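Local coordinates for protein amidohydrolase (Xanthomonas campestris pv. campestris, PDB 4DZH) that probably deaminates adenosine-type nucleosides such as 5'-methylthioadenosine, as a zinc-binding member of the ATZ/TRZ family of amidohydrolases, at residues V24-H29 with T351-A356; P83-R88 with T122-E127; A110-E115 with E138-A143; V282-C287 with V309-G314. One frame throughout, in Å; residues are numbered along the deposited sequence.

Interaction 1: residues V24-H29 with T351-A356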
# COMPACT_ATOMS: atom_id res chain seq x y z
N VAL A 24 -8.12 14.52 -15.14
CA VAL A 24 -7.05 13.70 -15.68
C VAL A 24 -7.62 12.79 -16.76
O VAL A 24 -8.21 11.75 -16.45
CB VAL A 24 -6.40 12.84 -14.56
CG1 VAL A 24 -5.30 11.99 -15.16
CG2 VAL A 24 -5.92 13.75 -13.39
N PRO A 25 -7.49 13.18 -18.04
CA PRO A 25 -8.24 12.48 -19.09
C PRO A 25 -7.67 11.12 -19.52
O PRO A 25 -8.43 10.37 -20.14
CB PRO A 25 -8.20 13.47 -20.26
CG PRO A 25 -6.88 14.21 -20.08
CD PRO A 25 -6.70 14.32 -18.55
N ILE A 26 -6.40 10.85 -19.21
CA ILE A 26 -5.64 9.65 -19.57
C ILE A 26 -5.24 9.73 -21.06
O ILE A 26 -4.07 9.49 -21.40
CB ILE A 26 -6.40 8.34 -19.27
CG1 ILE A 26 -6.76 8.27 -17.78
CG2 ILE A 26 -5.57 7.12 -19.66
CD1 ILE A 26 -5.57 8.28 -16.83
N GLU A 27 -6.20 10.13 -21.89
CA GLU A 27 -5.93 10.47 -23.28
C GLU A 27 -6.32 11.93 -23.43
O GLU A 27 -7.48 12.28 -23.23
CB GLU A 27 -6.78 9.57 -24.21
CG GLU A 27 -6.16 8.18 -24.45
CD GLU A 27 -4.76 8.29 -25.06
OE1 GLU A 27 -4.47 9.34 -25.68
OE2 GLU A 27 -3.95 7.35 -24.94
N PRO A 28 -5.34 12.80 -23.73
CA PRO A 28 -3.90 12.56 -23.96
C PRO A 28 -3.04 12.21 -22.73
O PRO A 28 -3.36 12.59 -21.59
CB PRO A 28 -3.43 13.90 -24.55
CG PRO A 28 -4.30 14.87 -23.89
CD PRO A 28 -5.66 14.24 -23.86
N HIS A 29 -1.94 11.51 -22.99
CA HIS A 29 -1.07 10.97 -21.96
C HIS A 29 -0.35 12.06 -21.19
O HIS A 29 0.09 13.07 -21.76
CB HIS A 29 -0.04 10.03 -22.58
CG HIS A 29 0.82 9.33 -21.58
ND1 HIS A 29 0.35 8.31 -20.78
CD2 HIS A 29 2.12 9.52 -21.24
CE1 HIS A 29 1.32 7.89 -19.99
NE2 HIS A 29 2.41 8.60 -20.26
N THR A 351 2.19 6.39 -16.66
CA THR A 351 2.14 5.07 -17.28
C THR A 351 1.41 4.07 -16.40
O THR A 351 0.61 3.26 -16.88
CB THR A 351 3.56 4.59 -17.58
OG1 THR A 351 4.17 5.50 -18.51
CG2 THR A 351 3.54 3.19 -18.18
N THR A 352 1.66 4.14 -15.10
CA THR A 352 0.96 3.25 -14.18
C THR A 352 -0.54 3.57 -14.15
O THR A 352 -1.39 2.67 -14.19
CB THR A 352 1.56 3.32 -12.74
OG1 THR A 352 2.95 2.94 -12.75
CG2 THR A 352 0.80 2.38 -11.84
N LEU A 353 -0.88 4.86 -14.04
CA LEU A 353 -2.28 5.25 -14.05
C LEU A 353 -2.96 4.84 -15.37
O LEU A 353 -4.13 4.43 -15.38
CB LEU A 353 -2.44 6.75 -13.74
CG LEU A 353 -3.92 7.11 -13.52
CD1 LEU A 353 -4.49 6.50 -12.22
CD2 LEU A 353 -4.07 8.62 -13.44
N ARG A 354 -2.20 4.92 -16.47
CA ARG A 354 -2.72 4.48 -17.77
C ARG A 354 -3.09 3.00 -17.73
O ARG A 354 -4.18 2.63 -18.16
CB ARG A 354 -1.68 4.75 -18.86
CG ARG A 354 -2.19 4.46 -20.31
CD ARG A 354 -1.21 5.04 -21.32
NE ARG A 354 -1.56 4.80 -22.74
CZ ARG A 354 -2.33 5.64 -23.44
NH1 ARG A 354 -2.86 6.69 -22.82
NH2 ARG A 354 -2.57 5.43 -24.77
N ALA A 355 -2.20 2.16 -17.19
CA ALA A 355 -2.45 0.73 -17.04
C ALA A 355 -3.71 0.47 -16.21
O ALA A 355 -4.54 -0.39 -16.55
CB ALA A 355 -1.25 0.03 -16.48
N ALA A 356 -3.85 1.21 -15.11
CA ALA A 356 -4.99 1.06 -14.21
C ALA A 356 -6.35 1.46 -14.79
O ALA A 356 -7.41 1.12 -14.22
CB ALA A 356 -4.74 1.87 -12.93
O HOH W 1 -2.48 7.88 -20.10
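The irregular loop 24-29 passes beside one flank of helix 351-356, coming nearest where Ile26 and Arg354 face each other with CA atoms 6.2 Å apart. The contact has an apolar half led by Leu353 and a polar half led by Arg354, its neighbour on the helix. Leu353 turns toward the loop and meets it mainly through the CD2 methyl, which lies 3.7 Å from Ile26 CD1, the two side chains crossing at about a right angle, and reaches Val24 CG1 at 4.0 Å. Helix 397-403 closes over this apolar patch through Val24 and Leu353.

The loop follows strand 22-23, whereas helix 349-363 packs against the barrel of the TIM-barrel amidohydrolase fold, so the contact joins an early N-terminal loop to a late helix of the barrel, away from the metal sites. Arg354 runs out fully extended from CG to NE (chi3 178°), which carries its guanidinium past Ile26 to the carboxylate of Glu27. The two form a salt bridge through OE2, with their planes 73° apart, although that oxygen is modelled too close to its neighbour for exact lengths to be trusted. A water, lying near the guanidinium plane, accepts from Arg354 NH1 at 3.0 Å, donates to Ile26 O at 2.6 Å and also bonds to His29 ND1 at 2.9 Å. The imidazole of His29 stands almost perpendicular to the guanidinium and touches the arginine's aliphatic part, ND1 to Arg354 CD being 3.7 Å, while its edge faces the backbone of Thr351, whose own hydroxyl bonds to Asp348.

Interaction 2: residues P83-R88 with T122-E127; sequences PMTLLR and TLAIAE
A short 3-10 segment, residues 83-86, lies against the middle of helix 122-127, and the backbones come nearest at Thr85 and Ala124, their CA atoms 6.2 Å apart. Thr85 settles on the helix by both branches of its side chain. Its CG2 methyl rests 3.7 Å from Ala124 CB, while OG1 lies against Leu123, 3.5 Å from CD2. That hydroxyl sits between the backbone N and the carbonyl carbon (chi1 51°) and bonds to the carbonyls of Asn82 and Gly120. Leu123 CD2 serves a second neighbour as well, meeting Leu86 CD2 at 3.9 Å.

In the TIM-barrel fold, the segment 83-88 belongs to the loop that leaves strand 69-80, whose end carries the zinc ligand His79, with His81 just beyond it, and here that loop is bound to the helix 114-130. Beyond the apolar patch Arg88 meets Glu127 end-on, NH1 and NH2 both bonding to the one oxygen OE1, at 3.0 and 2.9 Å. OE1 stays close to the guanidinium plane and is approached from its syn side, the nitrogens tilted out of the carboxylate plane, with the two flat groups 43° apart. The bend at chi3 (-45°) turns the arginine tip onto the carboxylate. Each charge has further partners: Arg88 NE bonds to Gln392 O of the second subunit, and Glu127 OE2 takes a salt bridge from Arg407 and a bond from Leu324 N, next to magnesium ligand Asp323.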
# COMPACT_ATOMS: atom_id res chain seq x y z
N PRO A 83 -16.01 -13.21 -4.89
CA PRO A 83 -16.63 -13.87 -3.73
C PRO A 83 -15.61 -14.17 -2.62
O PRO A 83 -15.99 -14.38 -1.48
CB PRO A 83 -17.19 -15.17 -4.32
CG PRO A 83 -17.54 -14.78 -5.73
CD PRO A 83 -16.37 -13.88 -6.15
N MET A 84 -14.32 -14.22 -2.96
CA MET A 84 -13.31 -14.46 -1.94
C MET A 84 -13.12 -13.28 -0.95
O MET A 84 -12.34 -13.40 -0.02
CB MET A 84 -11.98 -14.93 -2.57
CG MET A 84 -12.19 -16.07 -3.55
SD MET A 84 -10.68 -16.78 -4.25
CE MET A 84 -10.06 -17.73 -2.88
N THR A 85 -13.86 -12.17 -1.11
CA THR A 85 -13.88 -11.17 -0.05
C THR A 85 -14.35 -11.84 1.24
O THR A 85 -13.89 -11.51 2.31
CB THR A 85 -14.87 -10.04 -0.29
OG1 THR A 85 -16.14 -10.62 -0.59
CG2 THR A 85 -14.43 -9.17 -1.39
N LEU A 86 -15.26 -12.81 1.12
CA LEU A 86 -15.71 -13.57 2.31
C LEU A 86 -14.61 -14.45 2.93
O LEU A 86 -14.76 -14.92 4.05
CB LEU A 86 -16.99 -14.38 1.98
CG LEU A 86 -18.19 -13.48 1.65
CD1 LEU A 86 -19.34 -14.37 1.22
CD2 LEU A 86 -18.60 -12.59 2.82
N LEU A 87 -13.49 -14.64 2.24
CA LEU A 87 -12.38 -15.44 2.77
C LEU A 87 -11.18 -14.52 3.16
O LEU A 87 -10.03 -14.97 3.24
CB LEU A 87 -11.93 -16.50 1.76
CG LEU A 87 -13.00 -17.51 1.33
CD1 LEU A 87 -12.36 -18.72 0.66
CD2 LEU A 87 -13.79 -17.94 2.52
N ARG A 88 -11.47 -13.24 3.41
CA ARG A 88 -10.41 -12.28 3.70
C ARG A 88 -9.54 -12.71 4.86
O ARG A 88 -10.03 -12.81 5.97
CB ARG A 88 -11.06 -10.92 4.00
CG ARG A 88 -10.05 -9.76 4.00
CD ARG A 88 -10.68 -8.44 4.39
NE ARG A 88 -11.98 -8.08 3.80
CZ ARG A 88 -12.15 -7.43 2.65
NH1 ARG A 88 -11.12 -7.11 1.85
NH2 ARG A 88 -13.39 -7.07 2.30
N THR A 122 -21.30 -8.94 -3.81
CA THR A 122 -21.90 -7.72 -3.35
C THR A 122 -21.00 -6.97 -2.36
O THR A 122 -20.83 -5.74 -2.46
CB THR A 122 -23.27 -8.03 -2.69
OG1 THR A 122 -24.10 -8.67 -3.64
CG2 THR A 122 -23.91 -6.76 -2.20
N LEU A 123 -20.40 -7.71 -1.41
CA LEU A 123 -19.39 -7.14 -0.54
C LEU A 123 -18.24 -6.48 -1.36
O LEU A 123 -17.85 -5.34 -1.08
CB LEU A 123 -18.84 -8.25 0.37
CG LEU A 123 -17.79 -7.79 1.39
CD1 LEU A 123 -18.30 -6.59 2.21
CD2 LEU A 123 -17.44 -8.95 2.24
N ALA A 124 -17.77 -7.18 -2.39
CA ALA A 124 -16.71 -6.64 -3.23
C ALA A 124 -17.12 -5.35 -3.95
O ALA A 124 -16.33 -4.38 -4.03
CB ALA A 124 -16.24 -7.68 -4.24
N ILE A 125 -18.37 -5.31 -4.43
CA ILE A 125 -18.84 -4.12 -5.13
C ILE A 125 -18.79 -2.90 -4.20
O ILE A 125 -18.29 -1.83 -4.57
CB ILE A 125 -20.26 -4.35 -5.66
CG1 ILE A 125 -20.25 -5.34 -6.83
CG2 ILE A 125 -20.91 -2.99 -6.03
CD1 ILE A 125 -21.66 -5.81 -7.22
N ALA A 126 -19.21 -3.06 -2.94
CA ALA A 126 -19.09 -1.96 -1.98
C ALA A 126 -17.61 -1.53 -1.78
O ALA A 126 -17.28 -0.34 -1.78
CB ALA A 126 -19.74 -2.37 -0.65
N GLU A 127 -16.72 -2.52 -1.58
CA GLU A 127 -15.32 -2.21 -1.38
C GLU A 127 -14.69 -1.54 -2.61
O GLU A 127 -13.90 -0.57 -2.48
CB GLU A 127 -14.52 -3.47 -1.00
CG GLU A 127 -13.03 -3.13 -0.78
CD GLU A 127 -12.21 -4.28 -0.27
OE1 GLU A 127 -12.76 -5.35 0.06
OE2 GLU A 127 -10.98 -4.08 -0.21

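Interaction 3: residues A110-E115 with E138-A143; sequences AVIGPE and ENYFFA
Ile112, at the break between two helices, points its CB toward the loop 138-143 and divides its branches among three successive aromatic residues. From CB, the CG2 methyl goes to Phe142, 3.5 Å from CE1. The other branch starts at CG1, 3.6 Å from Tyr140 OH, and continues extended (chi2 -175°) to CD1, which lies obliquely to two rings, beside Phe141 CD2 at 3.4 Å and 3.2 Å from Tyr140 OH. Phe141 CD2 itself sits over the centre of one face of the Tyr140 ring. The tyrosine hydroxyl bonds to Glu108, so the methyl lies beside a polar atom already engaged.

One residue on, Gly113 lays its CA over the face of the Phe142 ring, a CH-pi contact 4.0 Å from the centroid and 24° off the normal. Pro114 carries the cover across the ring, CD reaching Phe142 CE2 at 3.7 Å.

Gly113 is the N-cap of helix 114-130 and Phe142 that of helix 143-152, so the contact pairs the turn linking helices 96-111 and 114-130 with the turn that follows barrel strand 133-139. Trp170 also meets the Phe142 ring, and Tyr140 lies near zinc ligand His81.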
# COMPACT_ATOMS: atom_id res chain seq x y z
N ALA A 110 -16.86 -26.35 0.65
CA ALA A 110 -17.89 -26.39 1.67
C ALA A 110 -18.91 -25.27 1.49
O ALA A 110 -20.06 -25.43 1.87
CB ALA A 110 -17.26 -26.31 3.05
N VAL A 111 -18.50 -24.15 0.90
CA VAL A 111 -19.36 -22.95 0.89
C VAL A 111 -19.80 -22.47 -0.49
O VAL A 111 -20.75 -21.69 -0.58
CB VAL A 111 -18.69 -21.73 1.60
CG1 VAL A 111 -18.31 -22.07 3.04
CG2 VAL A 111 -17.47 -21.20 0.79
N ILE A 112 -19.12 -22.88 -1.56
CA ILE A 112 -19.48 -22.35 -2.88
C ILE A 112 -20.93 -22.71 -3.28
O ILE A 112 -21.38 -23.85 -3.15
CB ILE A 112 -18.46 -22.73 -4.00
CG1 ILE A 112 -17.20 -21.86 -3.92
CG2 ILE A 112 -19.03 -22.46 -5.37
CD1 ILE A 112 -16.21 -22.10 -5.08
N GLY A 113 -21.65 -21.70 -3.75
CA GLY A 113 -23.02 -21.87 -4.23
C GLY A 113 -23.54 -20.48 -4.55
O GLY A 113 -22.82 -19.47 -4.40
N PRO A 114 -24.81 -20.39 -4.97
CA PRO A 114 -25.26 -19.06 -5.40
C PRO A 114 -25.30 -17.99 -4.31
O PRO A 114 -25.04 -16.82 -4.60
CB PRO A 114 -26.69 -19.31 -5.92
CG PRO A 114 -26.76 -20.73 -6.18
CD PRO A 114 -25.78 -21.44 -5.29
N GLU A 115 -25.62 -18.37 -3.08
CA GLU A 115 -25.70 -17.39 -2.00
C GLU A 115 -24.32 -16.83 -1.68
O GLU A 115 -24.15 -15.62 -1.53
CB GLU A 115 -26.32 -17.99 -0.73
CG GLU A 115 -27.77 -18.40 -0.90
CD GLU A 115 -28.70 -17.21 -1.02
OE1 GLU A 115 -28.56 -16.24 -0.23
OE2 GLU A 115 -29.58 -17.25 -1.91
N GLU A 138 -13.92 -10.40 -13.90
CA GLU A 138 -14.28 -11.39 -12.88
C GLU A 138 -13.99 -12.82 -13.33
O GLU A 138 -14.19 -13.19 -14.49
CB GLU A 138 -15.79 -11.27 -12.60
CG GLU A 138 -16.24 -12.09 -11.39
CD GLU A 138 -15.53 -11.71 -10.09
OE1 GLU A 138 -15.35 -10.49 -9.73
OE2 GLU A 138 -15.19 -12.65 -9.37
N ASN A 139 -13.54 -13.65 -12.37
CA ASN A 139 -13.19 -15.02 -12.73
C ASN A 139 -13.64 -15.93 -11.57
O ASN A 139 -12.90 -16.13 -10.62
CB ASN A 139 -11.66 -15.03 -12.92
CG ASN A 139 -11.12 -16.35 -13.42
OD1 ASN A 139 -11.72 -17.39 -13.25
ND2 ASN A 139 -9.91 -16.30 -14.01
N TYR A 140 -14.88 -16.42 -11.62
CA TYR A 140 -15.38 -17.26 -10.53
C TYR A 140 -16.54 -18.17 -10.96
O TYR A 140 -17.17 -17.97 -12.03
CB TYR A 140 -15.81 -16.46 -9.29
CG TYR A 140 -15.53 -17.21 -7.97
CD1 TYR A 140 -14.22 -17.41 -7.51
CD2 TYR A 140 -16.59 -17.75 -7.21
CE1 TYR A 140 -13.98 -18.08 -6.35
CE2 TYR A 140 -16.35 -18.43 -6.05
CZ TYR A 140 -15.05 -18.59 -5.61
OH TYR A 140 -14.79 -19.26 -4.43
N PHE A 141 -16.77 -19.20 -10.13
CA PHE A 141 -17.90 -20.11 -10.29
C PHE A 141 -19.17 -19.31 -10.13
O PHE A 141 -19.19 -18.26 -9.52
CB PHE A 141 -17.81 -21.22 -9.25
CG PHE A 141 -16.53 -22.02 -9.33
CD1 PHE A 141 -16.38 -23.02 -10.28
CD2 PHE A 141 -15.50 -21.78 -8.44
CE1 PHE A 141 -15.21 -23.76 -10.37
CE2 PHE A 141 -14.32 -22.51 -8.51
CZ PHE A 141 -14.19 -23.50 -9.49
N PHE A 142 -20.27 -19.84 -10.69
CA PHE A 142 -21.56 -19.14 -10.58
C PHE A 142 -21.51 -17.75 -11.21
O PHE A 142 -22.07 -16.79 -10.67
CB PHE A 142 -22.13 -19.15 -9.15
CG PHE A 142 -22.44 -20.53 -8.65
CD1 PHE A 142 -21.44 -21.33 -8.07
CD2 PHE A 142 -23.71 -21.07 -8.83
CE1 PHE A 142 -21.72 -22.61 -7.66
CE2 PHE A 142 -23.99 -22.36 -8.41
CZ PHE A 142 -23.00 -23.13 -7.82
N ALA A 143 -20.89 -17.70 -12.39
CA ALA A 143 -20.81 -16.47 -13.18
C ALA A 143 -22.19 -15.93 -13.49
O ALA A 143 -22.33 -14.71 -13.62
CB ALA A 143 -20.03 -16.72 -14.48

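Interaction 4: residues V282-C287 with V309-G314; sequences VSVVHC and VNLAIG
Val284 lies beside Leu311, crossing it obliquely with CG1 4.1 Å from Leu311 CD1, and its other methyl, CG2, meets Val309 CG1. Side chains of the parallel strands 283-286 and 310-313 alternate between two faces of the sheet, partners in register sharing a face. His286 and Ile313 continue the face of Val284 and Leu311, the histidine CB also approaching the Leu311 methyl. On the other face Val285 CG2 lies 4.2 Å from Ala312 CB, while Val285 CG1, anti to the backbone N (chi1 -178°), reaches along the neighbouring strand to the peptide of Gly314. Further back on the same face, Asn310 ND2 donates to Ser283 OG at 3.0 Å, the hydroxyl tilted out of the amide plane; ND2 has a second acceptor in the Gly359 carbonyl.

The backbones hold this register by hydrogen bonds that pass alternately to and fro: Val284 N to Asn310 O, Ala312 N to Val284 O at 2.9 Å, His286 N to Ala312 O at 2.8 Å, and Gly314 N to His286 O. The middle pair is nearly straight at the hydrogen, both at 176°. Where the regular pairing gives out, a water joins Val282 O to Asn310 N.

These are adjacent strands of the TIM barrel, twisted 28° against each other. Strand 261-265 bonds to the far edge of 283-286, and Ile313 bonds to Ala78 of strand 69-80. Helices 326-341 and 349-363 pack against Ile313, while Cys287 comes near zinc ligands His79 and Asp316.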
# COMPACT_ATOMS: atom_id res chain seq x y z
N VAL A 282 -1.68 -9.69 -27.25
CA VAL A 282 -2.04 -10.27 -25.97
C VAL A 282 -2.00 -9.19 -24.91
O VAL A 282 -1.09 -8.32 -24.94
CB VAL A 282 -1.05 -11.34 -25.55
CG1 VAL A 282 -1.42 -11.95 -24.20
CG2 VAL A 282 -1.04 -12.47 -26.61
N SER A 283 -2.97 -9.21 -23.98
CA SER A 283 -2.85 -8.34 -22.79
C SER A 283 -2.31 -9.12 -21.59
O SER A 283 -2.64 -10.29 -21.38
CB SER A 283 -4.19 -7.71 -22.43
OG SER A 283 -4.65 -6.83 -23.44
N VAL A 284 -1.48 -8.47 -20.79
CA VAL A 284 -0.99 -9.06 -19.54
C VAL A 284 -1.64 -8.29 -18.39
O VAL A 284 -1.61 -7.05 -18.35
CB VAL A 284 0.55 -9.00 -19.44
CG1 VAL A 284 1.02 -9.44 -18.10
CG2 VAL A 284 1.15 -9.98 -20.48
N VAL A 285 -2.23 -9.04 -17.46
CA VAL A 285 -2.66 -8.42 -16.18
C VAL A 285 -1.65 -8.71 -15.07
O VAL A 285 -1.39 -9.86 -14.69
CB VAL A 285 -4.02 -8.96 -15.75
CG1 VAL A 285 -4.42 -8.24 -14.45
CG2 VAL A 285 -5.06 -8.73 -16.86
N HIS A 286 -1.12 -7.62 -14.50
CA HIS A 286 -0.15 -7.66 -13.43
C HIS A 286 -0.85 -7.53 -12.08
O HIS A 286 -1.60 -6.58 -11.86
CB HIS A 286 0.85 -6.51 -13.68
CG HIS A 286 1.98 -6.42 -12.70
ND1 HIS A 286 2.61 -7.51 -12.12
CD2 HIS A 286 2.63 -5.32 -12.22
CE1 HIS A 286 3.57 -7.09 -11.33
NE2 HIS A 286 3.61 -5.77 -11.37
N CYS A 287 -0.61 -8.50 -11.21
CA CYS A 287 -1.17 -8.59 -9.85
C CYS A 287 0.01 -8.65 -8.86
O CYS A 287 0.32 -9.70 -8.26
CB CYS A 287 -2.03 -9.85 -9.73
SG CYS A 287 -3.41 -9.90 -10.89
N VAL A 309 3.47 -4.25 -24.96
CA VAL A 309 2.45 -5.20 -24.57
C VAL A 309 1.40 -4.48 -23.75
O VAL A 309 1.75 -3.85 -22.74
CB VAL A 309 3.02 -6.38 -23.77
CG1 VAL A 309 1.83 -7.27 -23.29
CG2 VAL A 309 3.99 -7.19 -24.64
N ASN A 310 0.14 -4.53 -24.18
CA ASN A 310 -0.92 -3.91 -23.38
C ASN A 310 -0.92 -4.44 -21.93
O ASN A 310 -1.10 -5.63 -21.72
CB ASN A 310 -2.29 -4.07 -23.99
CG ASN A 310 -3.33 -3.31 -23.22
OD1 ASN A 310 -3.33 -2.07 -23.21
ND2 ASN A 310 -4.17 -4.03 -22.51
N LEU A 311 -0.69 -3.55 -20.96
CA LEU A 311 -0.54 -3.96 -19.55
C LEU A 311 -1.70 -3.41 -18.72
O LEU A 311 -2.03 -2.22 -18.78
CB LEU A 311 0.78 -3.46 -18.96
CG LEU A 311 1.25 -3.96 -17.58
CD1 LEU A 311 1.61 -5.44 -17.62
CD2 LEU A 311 2.39 -3.17 -17.05
N ALA A 312 -2.33 -4.31 -17.95
CA ALA A 312 -3.35 -3.93 -16.97
C ALA A 312 -2.95 -4.36 -15.57
O ALA A 312 -1.95 -5.06 -15.36
CB ALA A 312 -4.66 -4.60 -17.38
N ILE A 313 -3.75 -3.93 -14.58
CA ILE A 313 -3.45 -4.17 -13.18
C ILE A 313 -4.69 -4.78 -12.54
O ILE A 313 -5.81 -4.38 -12.83
CB ILE A 313 -3.03 -2.85 -12.48
CG1 ILE A 313 -1.71 -2.35 -13.05
CG2 ILE A 313 -2.90 -3.05 -10.93
CD1 ILE A 313 -1.29 -0.96 -12.57
N GLY A 314 -4.46 -5.80 -11.72
CA GLY A 314 -5.55 -6.44 -10.99
C GLY A 314 -5.09 -6.79 -9.56
O GLY A 314 -3.88 -6.82 -9.23
O HOH W 2 -1.07 -5.96 -26.64

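In the fold
The four contacts illustrate how one TIM barrel is tied together at different distances along the chain. Interaction 1 joins segments 322 residues apart, and the other three are nested inside the loop it closes. Interactions 2 and 3 interleave in sequence, share helix 114-130 and touch through Pro83 and Tyr140, their centres 12 Å apart; interaction 4 follows both. Interactions 1 and 4 also meet, Ala355 of helix 349-363 resting on Leu311 and Ile313, with centres 14 Å apart. Interaction 1 lies across the chain's centre from interactions 2 and 3, about 27 and 33 Å away between centres. Interactions 2, 3 and 4 approach the metal sites; interaction 1 stands away from them.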